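Side-chain contacts in AT-less polyketide synthase (Streptomyces platensis subsp. rosaceus, PDB 4TKT), which probably extends a growing polyketide chain by decarboxylative condensation, as a ketosynthase domain of the isomigrastatin assembly line that lacks built-in acyltransferase domains: residues G16-A21 with G367-A372; S303-A308 with A341-A346; R471-A476 with A538-G543. One frame throughout, in Å; residues are numbered along the deposited sequence.

Interaction 1 of 3, residues G16-A21 with G367-A372; sequences GRYPGA and GIAGLA
Tyr18 meets Ala369 where the strand ending at Arg17 gives way to a type II turn, Tyr18 to Ala21, closed by Ala21 N donating to Tyr18 O at 2.7 Å and facing a turn and a half of helix 366-380. From the first residue of that turn the phenol reaches across to the helix, its CG anti to its own carbonyl carbon (chi1 -59°). The methyl of Ala369 sits over one face of the ring, CB 3.9 Å from the centroid of Tyr18 and 19° off the normal, a CH-pi contact. The CB of Ala372, one helical turn on, comes to the ring obliquely, 4.1 Å from Tyr18 CE2. Beyond the ring, the OH of Tyr18 runs on to Ile368, where CG2 lies 3.5 Å away. Phe27 of helix 24-32 meets the same ring with planes at about 60°, while Leu362 touches both Tyr18 and Ala369. The single methyl of Ala369 is consistent with the close approach of the helix backbone, Ala369 CA lying 3.6 Å from Tyr18 CZ. The chemistry implied is that of a buried, mainly apolar contact in the ketosynthase core, in which dispersion and one CH-pi contact seat an aromatic plate against a small-residue helix face.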
loop_
_atom_site.group_PDB
_atom_site.type_symbol
_atom_site.label_atom_id
_atom_site.label_comp_id
_atom_site.label_asym_id
_atom_site.label_seq_id
_atom_site.Cartn_x
_atom_site.Cartn_y
_atom_site.Cartn_z
ATOM N N GLY A 16 2.581 -2.061 -0.475
ATOM C CA GLY A 16 2.396 -2.040 0.963
ATOM C C GLY A 16 3.637 -2.459 1.721
ATOM O O GLY A 16 4.315 -3.414 1.345
ATOM N N ARG A 17 3.933 -1.731 2.791
ATOM C CA ARG A 17 5.064 -2.040 3.654
ATOM C C ARG A 17 4.611 -1.964 5.106
ATOM O O ARG A 17 4.442 -0.879 5.662
ATOM C CB ARG A 17 6.224 -1.083 3.387
ATOM C CG ARG A 17 7.489 -1.393 4.162
ATOM C CD ARG A 17 8.611 -0.457 3.746
ATOM N NE ARG A 17 9.791 -0.596 4.592
ATOM C CZ ARG A 17 10.902 0.115 4.437
ATOM N NH1 ARG A 17 10.984 1.013 3.465
ATOM N NH2 ARG A 17 11.932 -0.071 5.252
ATOM N N TYR A 18 4.416 -3.130 5.712
ATOM C CA TYR A 18 3.744 -3.237 7.000
ATOM C C TYR A 18 4.608 -4.025 7.985
ATOM O O TYR A 18 5.558 -4.686 7.567
ATOM C CB TYR A 18 2.368 -3.882 6.789
ATOM C CG TYR A 18 1.509 -3.069 5.844
ATOM C CD1 TYR A 18 1.398 -1.693 6.001
ATOM C CD2 TYR A 18 0.847 -3.662 4.777
ATOM C CE1 TYR A 18 0.636 -0.932 5.140
ATOM C CE2 TYR A 18 0.079 -2.904 3.904
ATOM C CZ TYR A 18 -0.022 -1.537 4.096
ATOM O OH TYR A 18 -0.776 -0.759 3.245
ATOM N N PRO A 19 4.306 -3.934 9.295
ATOM C CA PRO A 19 5.123 -4.628 10.298
ATOM C C PRO A 19 5.275 -6.118 10.017
ATOM O O PRO A 19 4.279 -6.833 9.903
ATOM C CB PRO A 19 4.345 -4.401 11.597
ATOM C CG PRO A 19 3.631 -3.123 11.375
ATOM C CD PRO A 19 3.233 -3.147 9.928
ATOM N N GLY A 20 6.518 -6.571 9.898
ATOM C CA GLY A 20 6.805 -7.963 9.606
ATOM C C GLY A 20 6.527 -8.327 8.160
ATOM O O GLY A 20 6.552 -9.502 7.795
ATOM N N ALA A 21 6.272 -7.318 7.331
ATOM C CA ALA A 21 5.907 -7.548 5.940
ATOM C C ALA A 21 6.425 -6.447 5.019
ATOM O O ALA A 21 5.746 -5.444 4.798
ATOM C CB ALA A 21 4.407 -7.670 5.812
ATOM N N GLY A 367 -6.030 2.528 7.400
ATOM C CA GLY A 367 -7.004 2.242 6.370
ATOM C C GLY A 367 -6.431 1.578 5.134
ATOM O O GLY A 367 -7.092 0.751 4.507
ATOM N N ILE A 368 -5.202 1.933 4.775
ATOM C CA ILE A 368 -4.595 1.383 3.567
ATOM C C ILE A 368 -4.090 -0.039 3.832
ATOM O O ILE A 368 -4.120 -0.892 2.946
ATOM C CB ILE A 368 -3.455 2.297 3.032
ATOM C CG1 ILE A 368 -3.059 1.890 1.614
ATOM C CG2 ILE A 368 -2.250 2.312 3.967
ATOM C CD1 ILE A 368 -4.154 2.092 0.602
ATOM N N ALA A 369 -3.660 -0.302 5.062
ATOM C CA ALA A 369 -3.301 -1.655 5.462
ATOM C C ALA A 369 -4.554 -2.518 5.534
ATOM O O ALA A 369 -4.527 -3.701 5.195
ATOM C CB ALA A 369 -2.584 -1.645 6.798
ATOM N N GLY A 370 -5.649 -1.910 5.979
ATOM C CA GLY A 370 -6.930 -2.582 6.053
ATOM C C GLY A 370 -7.462 -2.910 4.672
ATOM O O GLY A 370 -8.019 -3.984 4.452
ATOM N N LEU A 371 -7.288 -1.981 3.739
ATOM C CA LEU A 371 -7.696 -2.202 2.358
ATOM C C LEU A 371 -6.902 -3.349 1.749
ATOM O O LEU A 371 -7.440 -4.155 0.992
ATOM C CB LEU A 371 -7.509 -0.933 1.528
ATOM C CG LEU A 371 -7.842 -1.072 0.045
ATOM C CD1 LEU A 371 -9.277 -1.535 -0.133
ATOM C CD2 LEU A 371 -7.607 0.238 -0.683
ATOM N N ALA A 372 -5.620 -3.415 2.093
ATOM C CA ALA A 372 -4.748 -4.478 1.610
ATOM C C ALA A 372 -5.249 -5.846 2.055
ATOM O O ALA A 372 -5.363 -6.765 1.246
ATOM C CB ALA A 372 -3.327 -4.252 2.092
#

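Interaction 2 of 3, residues S303-A308 with A341-A346; sequences SAWRRA and AEFTDA
Trp305 and Phe343 provide the aromatic component of this contact, and between the two segments they are the residues that touch. The indole reaches out from helix 294-308 with its six-membered ring leading; the phenyl comes from the loop that follows helix 328-340. Their CA atoms remain 10.6 Å apart, so the two side chains bridge nearly the whole gap. The closest pair is Trp305 CE3 and Phe343 CE2, at 3.8 Å, and that phenyl carbon lies at the edge of the indole, near its plane. Seen from the phenyl, the approach is oblique. With centroids 5.9 Å apart and planes at 68°, the pair is neither a stack nor a regular edge-to-face couple. Phe343 CD2 adds a second point of touch, 4.1 Å from Trp305 CZ3. Both side chains have CG anti to the carbonyl carbon (chi1 -73° for Trp305 and -61° for Phe343), which sends the two rings into the gap between the backbones.

In the fold, this is the outer layer of the C-terminal half of a thiolase-type ketosynthase, where helix 294-308 packs on strands 273-282 and 432-439 of the large mixed sheet. The indole is buried against that sheet by Val437 and His435, and Phe340 meets it edge-to-face, whereas Phe343 is exposed.

Pro312, outside both segments, adds apolar contact by touching both rings.

The hydrogen bonds of segment 303-308 lie within its helix and toward strand 273-282. Ala308 N donates to Ala304 O at 2.9 Å and Arg307 N to Ser303 O at 3.1 Å. Ser303 OG is bonded to Ala299 O one turn earlier, and Arg307 NE to Thr278 O on strand 273-282.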
loop_
_atom_site.group_PDB
_atom_site.type_symbol
_atom_site.label_atom_id
_atom_site.label_comp_id
_atom_site.label_asym_id
_atom_site.label_seq_id
_atom_site.Cartn_x
_atom_site.Cartn_y
_atom_site.Cartn_z
ATOM N N SER A 303 -24.230 5.580 4.157
ATOM C CA SER A 303 -24.003 6.539 3.079
ATOM C C SER A 303 -23.124 5.942 1.992
ATOM O O SER A 303 -23.368 6.145 0.801
ATOM C CB SER A 303 -23.365 7.817 3.618
ATOM O OG SER A 303 -24.189 8.413 4.602
ATOM N N ALA A 304 -22.101 5.203 2.408
ATOM C CA ALA A 304 -21.197 4.556 1.467
ATOM C C ALA A 304 -21.933 3.457 0.712
ATOM O O ALA A 304 -21.759 3.298 -0.495
ATOM C CB ALA A 304 -19.983 3.992 2.188
ATOM N N TRP A 305 -22.760 2.709 1.434
ATOM C CA TRP A 305 -23.568 1.654 0.834
ATOM C C TRP A 305 -24.515 2.205 -0.229
ATOM O O TRP A 305 -24.623 1.643 -1.319
ATOM C CB TRP A 305 -24.362 0.916 1.912
ATOM C CG TRP A 305 -23.524 0.018 2.771
ATOM C CD1 TRP A 305 -22.210 -0.299 2.587
ATOM C CD2 TRP A 305 -23.946 -0.682 3.949
ATOM N NE1 TRP A 305 -21.786 -1.154 3.578
ATOM C CE2 TRP A 305 -22.833 -1.404 4.426
ATOM C CE3 TRP A 305 -25.155 -0.769 4.647
ATOM C CZ2 TRP A 305 -22.895 -2.203 5.567
ATOM C CZ3 TRP A 305 -25.213 -1.560 5.781
ATOM C CH2 TRP A 305 -24.090 -2.266 6.230
ATOM N N ARG A 306 -25.191 3.305 0.087
ATOM C CA ARG A 306 -26.134 3.916 -0.847
ATOM C C ARG A 306 -25.414 4.404 -2.099
ATOM O O ARG A 306 -25.887 4.206 -3.215
ATOM C CB ARG A 306 -26.884 5.074 -0.182
ATOM N N ARG A 307 -24.264 5.037 -1.903
ATOM C CA ARG A 307 -23.463 5.535 -3.012
ATOM C C ARG A 307 -22.918 4.384 -3.853
ATOM O O ARG A 307 -22.720 4.521 -5.061
ATOM C CB ARG A 307 -22.319 6.401 -2.486
ATOM C CG ARG A 307 -21.439 7.019 -3.559
ATOM C CD ARG A 307 -21.259 8.504 -3.304
ATOM N NE ARG A 307 -20.964 8.776 -1.899
ATOM C CZ ARG A 307 -21.127 9.959 -1.317
ATOM N NH1 ARG A 307 -21.590 10.984 -2.019
ATOM N NH2 ARG A 307 -20.834 10.115 -0.033
ATOM N N ALA A 308 -22.684 3.248 -3.204
ATOM C CA ALA A 308 -22.158 2.066 -3.875
ATOM C C ALA A 308 -23.255 1.317 -4.621
ATOM O O ALA A 308 -22.983 0.582 -5.570
ATOM C CB ALA A 308 -21.482 1.147 -2.873
ATOM N N ALA A 341 -29.271 -3.028 10.065
ATOM C CA ALA A 341 -30.663 -3.173 10.495
ATOM C C ALA A 341 -31.636 -2.405 9.608
ATOM O O ALA A 341 -32.834 -2.681 9.609
ATOM C CB ALA A 341 -30.817 -2.729 11.938
ATOM N N GLU A 342 -31.121 -1.441 8.853
ATOM C CA GLU A 342 -31.959 -0.643 7.966
ATOM C C GLU A 342 -32.240 -1.354 6.647
ATOM O O GLU A 342 -32.928 -0.814 5.781
ATOM C CB GLU A 342 -31.309 0.716 7.691
ATOM C CG GLU A 342 -31.444 1.708 8.834
ATOM C CD GLU A 342 -32.891 2.031 9.157
ATOM O OE1 GLU A 342 -33.720 2.065 8.221
ATOM O OE2 GLU A 342 -33.202 2.246 10.347
ATOM N N PHE A 343 -31.712 -2.565 6.498
ATOM C CA PHE A 343 -31.838 -3.289 5.239
ATOM C C PHE A 343 -32.261 -4.741 5.426
ATOM O O PHE A 343 -33.125 -5.237 4.703
ATOM C CB PHE A 343 -30.522 -3.226 4.468
ATOM C CG PHE A 343 -30.101 -1.833 4.100
ATOM C CD1 PHE A 343 -30.589 -1.229 2.954
ATOM C CD2 PHE A 343 -29.218 -1.127 4.902
ATOM C CE1 PHE A 343 -30.203 0.056 2.612
ATOM C CE2 PHE A 343 -28.827 0.157 4.565
ATOM C CZ PHE A 343 -29.322 0.750 3.420
ATOM N N THR A 344 -31.647 -5.425 6.388
ATOM C CA THR A 344 -31.982 -6.820 6.657
ATOM C C THR A 344 -31.979 -7.143 8.145
ATOM O O THR A 344 -31.279 -6.505 8.930
ATOM C CB THR A 344 -31.009 -7.788 5.957
ATOM O OG1 THR A 344 -29.663 -7.335 6.147
ATOM C CG2 THR A 344 -31.312 -7.879 4.467
ATOM N N ASP A 345 -32.765 -8.148 8.516
ATOM C CA ASP A 345 -32.811 -8.634 9.888
ATOM C C ASP A 345 -32.009 -9.926 10.019
ATOM O O ASP A 345 -32.084 -10.612 11.037
ATOM C CB ASP A 345 -34.259 -8.861 10.332
ATOM N N ALA A 346 -31.245 -10.246 8.980
ATOM C CA ALA A 346 -30.465 -11.480 8.942
ATOM C C ALA A 346 -29.355 -11.491 9.991
ATOM O O ALA A 346 -28.897 -10.438 10.441
ATOM C CB ALA A 346 -29.880 -11.686 7.551
#

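Interaction 3 of 3, residues R471-A476 with A538-G543; sequences RLRESA and AYFNPG
A cation-pi stack joins helix 469-482 to edge strand 538-541 in the small alpha/beta region that includes the RhiE-like linker between ketosynthase and acyltransferase positions. The guanidinium of Arg473 lies almost flat on the Phe540 ring, planes 17° apart, its CZ 4.1 Å from the ring centroid and off-centre. NH2 of Arg473 leads, 3.3 Å from Phe540 CZ and over the outer part of the ring. An extended chain from CG to NE carries the group there, before a turn about the CD-NE bond (chi4 -83°) lays it over the phenyl. Its charge is also engaged elsewhere: NE forms a salt bridge with Glu469 and NH1 donates to Cys528 O, so several partners probably fix the orientation of the plane. Leu472 and Phe540 approach from opposite directions, and Leu472 CD2 comes within 3.5 Å of Phe540 CE1, obliquely to the ring. Just past the strand, Gly543 N donates to Asn541 OD1 at 2.8 Å, an Asx turn. The axes of 471-476 and 538-541 make 146° between their N-to-C directions, nearer antiparallel than parallel. Phe511 of the middle strand 509-515 touches both Leu472 and Phe540, while Ala466 of strand 460-466 also packs on Leu472, setting the helix against the three-stranded antiparallel sheet.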
loop_
_atom_site.group_PDB
_atom_site.type_symbol
_atom_site.label_atom_id
_atom_site.label_comp_id
_atom_site.label_asym_id
_atom_site.label_seq_id
_atom_site.Cartn_x
_atom_site.Cartn_y
_atom_site.Cartn_z
ATOM N N ARG A 471 22.722 -2.724 -8.968
ATOM C CA ARG A 471 21.267 -2.761 -8.859
ATOM C C ARG A 471 20.657 -3.624 -9.963
ATOM O O ARG A 471 19.646 -4.294 -9.748
ATOM C CB ARG A 471 20.678 -1.347 -8.915
ATOM C CG ARG A 471 21.038 -0.436 -7.744
ATOM C CD ARG A 471 20.502 -0.960 -6.421
ATOM N NE ARG A 471 21.488 -1.774 -5.717
ATOM C CZ ARG A 471 21.192 -2.645 -4.758
ATOM N NH1 ARG A 471 19.932 -2.826 -4.387
ATOM N NH2 ARG A 471 22.156 -3.341 -4.173
ATOM N N LEU A 472 21.277 -3.612 -11.141
ATOM C CA LEU A 472 20.772 -4.384 -12.272
ATOM C C LEU A 472 20.877 -5.882 -12.012
ATOM O O LEU A 472 19.911 -6.621 -12.202
ATOM C CB LEU A 472 21.521 -4.024 -13.555
ATOM C CG LEU A 472 21.043 -4.781 -14.800
ATOM C CD1 LEU A 472 19.550 -4.580 -15.017
ATOM C CD2 LEU A 472 21.820 -4.355 -16.033
ATOM N N ARG A 473 22.053 -6.326 -11.576
ATOM C CA ARG A 473 22.266 -7.734 -11.263
ATOM C C ARG A 473 21.396 -8.159 -10.084
ATOM O O ARG A 473 20.996 -9.319 -9.979
ATOM C CB ARG A 473 23.740 -8.003 -10.968
ATOM C CG ARG A 473 24.663 -7.648 -12.120
ATOM C CD ARG A 473 26.043 -8.250 -11.941
ATOM N NE ARG A 473 26.934 -7.881 -13.036
ATOM C CZ ARG A 473 26.983 -8.512 -14.206
ATOM N NH1 ARG A 473 26.189 -9.547 -14.440
ATOM N NH2 ARG A 473 27.823 -8.105 -15.146
ATOM N N GLU A 474 21.107 -7.207 -9.203
ATOM C CA GLU A 474 20.192 -7.437 -8.096
ATOM C C GLU A 474 18.775 -7.706 -8.611
ATOM O O GLU A 474 18.107 -8.634 -8.154
ATOM C CB GLU A 474 20.202 -6.236 -7.146
ATOM C CG GLU A 474 19.321 -6.384 -5.915
ATOM C CD GLU A 474 19.986 -7.161 -4.793
ATOM O OE1 GLU A 474 21.071 -7.737 -5.022
ATOM O OE2 GLU A 474 19.423 -7.190 -3.677
ATOM N N SER A 475 18.326 -6.896 -9.568
ATOM C CA SER A 475 17.013 -7.079 -10.185
ATOM C C SER A 475 16.894 -8.441 -10.855
ATOM O O SER A 475 15.854 -9.094 -10.772
ATOM C CB SER A 475 16.736 -5.983 -11.215
ATOM O OG SER A 475 16.633 -4.710 -10.605
ATOM N N ALA A 476 17.966 -8.860 -11.522
ATOM C CA ALA A 476 17.984 -10.142 -12.214
ATOM C C ALA A 476 17.807 -11.282 -11.222
ATOM O O ALA A 476 17.101 -12.254 -11.492
ATOM C CB ALA A 476 19.278 -10.309 -12.998
ATOM N N ALA A 538 21.514 -12.854 -25.457
ATOM C CA ALA A 538 21.448 -12.057 -24.236
ATOM C C ALA A 538 22.486 -10.945 -24.289
ATOM O O ALA A 538 23.594 -11.146 -24.785
ATOM C CB ALA A 538 21.658 -12.931 -23.010
ATOM N N TYR A 539 22.125 -9.770 -23.785
ATOM C CA TYR A 539 22.995 -8.603 -23.889
ATOM C C TYR A 539 23.001 -7.794 -22.595
ATOM O O TYR A 539 21.960 -7.591 -21.971
ATOM C CB TYR A 539 22.561 -7.725 -25.065
ATOM C CG TYR A 539 22.300 -8.510 -26.334
ATOM C CD1 TYR A 539 23.341 -8.872 -27.177
ATOM C CD2 TYR A 539 21.013 -8.901 -26.679
ATOM C CE1 TYR A 539 23.107 -9.595 -28.334
ATOM C CE2 TYR A 539 20.768 -9.622 -27.832
ATOM C CZ TYR A 539 21.819 -9.968 -28.655
ATOM O OH TYR A 539 21.575 -10.686 -29.802
ATOM N N PHE A 540 24.184 -7.336 -22.204
ATOM C CA PHE A 540 24.366 -6.635 -20.940
ATOM C C PHE A 540 25.147 -5.339 -21.139
ATOM O O PHE A 540 26.073 -5.278 -21.946
ATOM C CB PHE A 540 25.086 -7.539 -19.934
ATOM C CG PHE A 540 25.257 -6.927 -18.574
ATOM C CD1 PHE A 540 24.309 -7.131 -17.587
ATOM C CD2 PHE A 540 26.373 -6.159 -18.276
ATOM C CE1 PHE A 540 24.465 -6.577 -16.335
ATOM C CE2 PHE A 540 26.531 -5.597 -17.026
ATOM C CZ PHE A 540 25.578 -5.807 -16.053
ATOM N N ASN A 541 24.770 -4.305 -20.396
ATOM C CA ASN A 541 25.467 -3.027 -20.453
ATOM C C ASN A 541 25.364 -2.274 -19.132
ATOM O O ASN A 541 24.265 -1.970 -18.675
ATOM C CB ASN A 541 24.912 -2.170 -21.589
ATOM C CG ASN A 541 25.434 -0.747 -21.559
ATOM O OD1 ASN A 541 26.580 -0.500 -21.184
ATOM N ND2 ASN A 541 24.590 0.201 -21.950
ATOM N N PRO A 542 26.518 -1.978 -18.513
ATOM C CA PRO A 542 26.588 -1.213 -17.263
ATOM C C PRO A 542 26.216 0.258 -17.446
ATOM O O PRO A 542 25.991 0.959 -16.462
ATOM C CB PRO A 542 28.059 -1.347 -16.849
ATOM C CG PRO A 542 28.577 -2.517 -17.614
ATOM C CD PRO A 542 27.837 -2.496 -18.909
ATOM N N GLY A 543 26.156 0.716 -18.692
ATOM C CA GLY A 543 25.807 2.094 -18.983
ATOM C C GLY A 543 26.991 3.032 -18.862
ATOM O O GLY A 543 26.835 4.253 -18.913
#

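Overall arrangement
Followed from the N terminus, the chain opens interaction 1 at the end of strand 9-17 and closes it on helix 366-380, deep in the ketosynthase core, the nearest ends of the two segments being 346 residues apart. Within that long loop lies the much shorter one of interaction 2, which links helix 294-308 to the loop after helix 328-340 on the outer part of the same domain; their centres are about 27 Å apart. Interaction 3 begins only after both have closed and ties a helix to an edge strand of the separate three-stranded sheet. The centres of interactions 2 and 3 are about 54 Å apart, on opposite sides of the chain's centre. The worked example shows contacts of very different sequence span joining parts of the core, the periphery and the linker region.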